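Local coordinates for protein Pre-mRNA-processing-splicing factor 8 (PDB 6MWY) that probably catalyses its own excision from the host splicing-factor precursor and joins the flanking segments, as inteins of the Hint family do, at residues V137-V141 / D142-R146. Numbering follows the deposited sequence.
Sequences VDITV and DDFVR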
ATOM      1  N   VAL A 137      -2.591   6.810  11.331  1.00 69.90           N
ATOM      2  CA  VAL A 137      -2.240   5.551  11.987  1.00 62.11           C
ATOM      3  C   VAL A 137      -1.539   4.635  10.994  1.00 72.14           C
ATOM      4  O   VAL A 137      -2.058   4.379   9.904  1.00 72.10           O
ATOM      5  CB  VAL A 137      -3.481   4.836  12.560  1.00 74.86           C
ATOM      6  CG1 VAL A 137      -3.115   3.440  13.045  1.00 82.18           C
ATOM      7  CG2 VAL A 137      -4.110   5.654  13.681  1.00 83.93           C
ATOM      8  N   ASP A 138      -0.380   4.113  11.379  1.00 72.57           N
ATOM      9  CA  ASP A 138       0.308   3.079  10.615  1.00 62.16           C
ATOM     10  C   ASP A 138       0.134   1.751  11.342  1.00 59.86           C
ATOM     11  O   ASP A 138       0.520   1.627  12.509  1.00 80.20           O
ATOM     12  CB  ASP A 138       1.787   3.417  10.434  1.00 60.75           C
ATOM     13  CG  ASP A 138       2.002   4.611   9.521  1.00 68.26           C
ATOM     14  OD1 ASP A 138       1.101   4.898   8.703  1.00 81.37           O
ATOM     15  OD2 ASP A 138       3.067   5.254   9.613  1.00 76.07           O
ATOM     16  N   ILE A 139      -0.450   0.766  10.660  1.00 65.26           N
ATOM     17  CA  ILE A 139      -0.752  -0.525  11.277  1.00 63.66           C
ATOM     18  C   ILE A 139      -0.455  -1.631  10.272  1.00 71.52           C
ATOM     19  O   ILE A 139      -0.716  -1.481   9.076  1.00 74.75           O
ATOM     20  CB  ILE A 139      -2.216  -0.584  11.775  1.00 69.87           C
ATOM     21  CG1 ILE A 139      -2.520  -1.924  12.451  1.00 58.62           C
ATOM     22  CG2 ILE A 139      -3.189  -0.301  10.636  1.00 57.46           C
ATOM     23  CD1 ILE A 139      -3.854  -1.961  13.160  1.00 64.29           C
ATOM     24  N   THR A 140       0.101  -2.740  10.752  1.00 66.85           N
ATOM     25  CA  THR A 140       0.441  -3.825   9.842  1.00 62.43           C
ATOM     26  C   THR A 140      -0.823  -4.569   9.411  1.00 67.13           C
ATOM     27  O   THR A 140      -1.891  -4.436  10.014  1.00 65.91           O
ATOM     28  CB  THR A 140       1.442  -4.786  10.488  1.00 62.32           C
ATOM     29  OG1 THR A 140       2.167  -5.480   9.467  1.00 78.32           O
ATOM     30  CG2 THR A 140       0.729  -5.798  11.366  1.00 68.14           C
ATOM     31  N   VAL A 141      -0.695  -5.354   8.338  1.00 64.94           N
ATOM     32  CA  VAL A 141      -1.867  -6.030   7.785  1.00 54.24           C
ATOM     33  C   VAL A 141      -2.366  -7.103   8.745  1.00 58.49           C
ATOM     34  O   VAL A 141      -3.576  -7.314   8.883  1.00 66.04           O
ATOM     35  CB  VAL A 141      -1.554  -6.597   6.384  1.00 63.82           C
ATOM     36  CG1 VAL A 141      -2.610  -7.608   5.960  1.00 55.43           C
ATOM     37  CG2 VAL A 141      -1.486  -5.466   5.370  1.00 58.98           C
ATOM     38  N   ASP A 142      -1.450  -7.775   9.449  1.00 55.13           N
ATOM     39  CA  ASP A 142      -1.848  -8.804  10.409  1.00 72.67           C
ATOM     40  C   ASP A 142      -2.692  -8.221  11.538  1.00 74.07           C
ATOM     41  O   ASP A 142      -3.781  -8.728  11.847  1.00 74.80           O
ATOM     42  CB  ASP A 142      -0.607  -9.491  10.980  1.00 66.06           C
ATOM     43  CG  ASP A 142      -0.288 -10.796  10.281  1.00 81.62           C
ATOM     44  OD1 ASP A 142      -1.235 -11.504   9.880  1.00 82.02           O
ATOM     45  OD2 ASP A 142       0.911 -11.114  10.137  1.00 73.76           O
ATOM     46  N   ASP A 143      -2.187  -7.166  12.182  1.00 79.21           N
ATOM     47  CA  ASP A 143      -2.913  -6.548  13.285  1.00 68.11           C
ATOM     48  C   ASP A 143      -4.282  -6.059  12.836  1.00 63.43           C
ATOM     49  O   ASP A 143      -5.282  -6.268  13.532  1.00 78.42           O
ATOM     50  CB  ASP A 143      -2.092  -5.400  13.873  1.00 62.20           C
ATOM     51  CG  ASP A 143      -0.782  -5.869  14.484  1.00 77.85           C
ATOM     52  OD1 ASP A 143      -0.602  -7.094  14.636  1.00 75.01           O
ATOM     53  OD2 ASP A 143       0.068  -5.011  14.806  1.00 77.42           O
ATOM     54  N   PHE A 144      -4.348  -5.419  11.665  1.00 65.02           N
ATOM     55  CA  PHE A 144      -5.632  -4.952  11.152  1.00 75.71           C
ATOM     56  C   PHE A 144      -6.569  -6.118  10.870  1.00 73.88           C
ATOM     57  O   PHE A 144      -7.786  -6.007  11.062  1.00 77.75           O
ATOM     58  CB  PHE A 144      -5.420  -4.119   9.888  1.00 60.34           C
ATOM     59  CG  PHE A 144      -6.668  -3.451   9.392  1.00 61.64           C
ATOM     60  CD1 PHE A 144      -7.502  -4.088   8.486  1.00 58.99           C
ATOM     61  CD2 PHE A 144      -7.013  -2.187   9.841  1.00 60.02           C
ATOM     62  CE1 PHE A 144      -8.652  -3.474   8.034  1.00 58.43           C
ATOM     63  CE2 PHE A 144      -8.162  -1.568   9.392  1.00 55.73           C
ATOM     64  CZ  PHE A 144      -8.984  -2.213   8.487  1.00 62.63           C
ATOM     65  N   VAL A 145      -6.022  -7.241  10.399  1.00 67.94           N
ATOM     66  CA  VAL A 145      -6.830  -8.436  10.180  1.00 65.69           C
ATOM     67  C   VAL A 145      -7.446  -8.906  11.489  1.00 68.91           C
ATOM     68  O   VAL A 145      -8.637  -9.236  11.549  1.00 73.95           O
ATOM     69  CB  VAL A 145      -5.978  -9.542   9.528  1.00 53.20           C
ATOM     70  CG1 VAL A 145      -6.568 -10.915   9.819  1.00 55.23           C
ATOM     71  CG2 VAL A 145      -5.880  -9.324   8.029  1.00 65.99           C
ATOM     72  N   ARG A 146      -6.653  -8.931  12.560  1.00 75.43           N
ATOM     73  CA  ARG A 146      -7.141  -9.418  13.844  1.00 82.06           C
ATOM     74  C   ARG A 146      -8.056  -8.432  14.561  1.00 83.37           C
ATOM     75  O   ARG A 146      -8.703  -8.819  15.541  1.00 95.73           O
ATOM     76  CB  ARG A 146      -5.964  -9.765  14.748  1.00 78.95           C
ATOM     77  CG  ARG A 146      -5.199 -10.985  14.304  1.00 64.87           C
ATOM     78  CD  ARG A 146      -4.278 -11.422  15.410  1.00 76.53           C
ATOM     79  NE  ARG A 146      -3.314 -10.377  15.731  1.00 78.66           N
ATOM     80  CZ  ARG A 146      -2.118 -10.286  15.164  1.00 87.57           C
ATOM     81  NH1 ARG A 146      -1.752 -11.181  14.258  1.00 92.62           N
ATOM     82  NH2 ARG A 146      -1.291  -9.306  15.500  1.00 85.62           N
TER
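T140 lays its methyl CG2 over the start of the helix that follows it, a worked example of how a strand can turn straight into a helix. CG2 comes within 3.5 Å of D143 CG. With OG1 anti to the backbone N (chi1 -156°), the methyl is left between the backbone N and the carbonyl carbon and faces D143, while OG1 turns off to the carbonyl O of H107. T140 is at the N-cap position, but its side chain makes no capping bond. I139 packs against the same turn: its CG1 meets D143 CB at 3.8 Å, and CD1 lies 4.2 Å from F144 CB. The ring of F144 leads away to pack on I180, I183 and L111 and to meet Y155 edge-to-face. Two bonds fix the first turn, F144 N to T140 O at 3.1 Å, nearly straight at 166°, and V145 N to V141 O at 2.9 Å. Within the helix R146 NH2 forms a salt bridge with D143 OD1; D142 OD2 is hydrogen-bonded to ND1 of H105. Strand and helix axes stand almost perpendicular, at 89°. The arrangement is a direct strand-to-helix junction, here joining an outermost strand of an antiparallel sheet to a short helix in an intein's Hint fold.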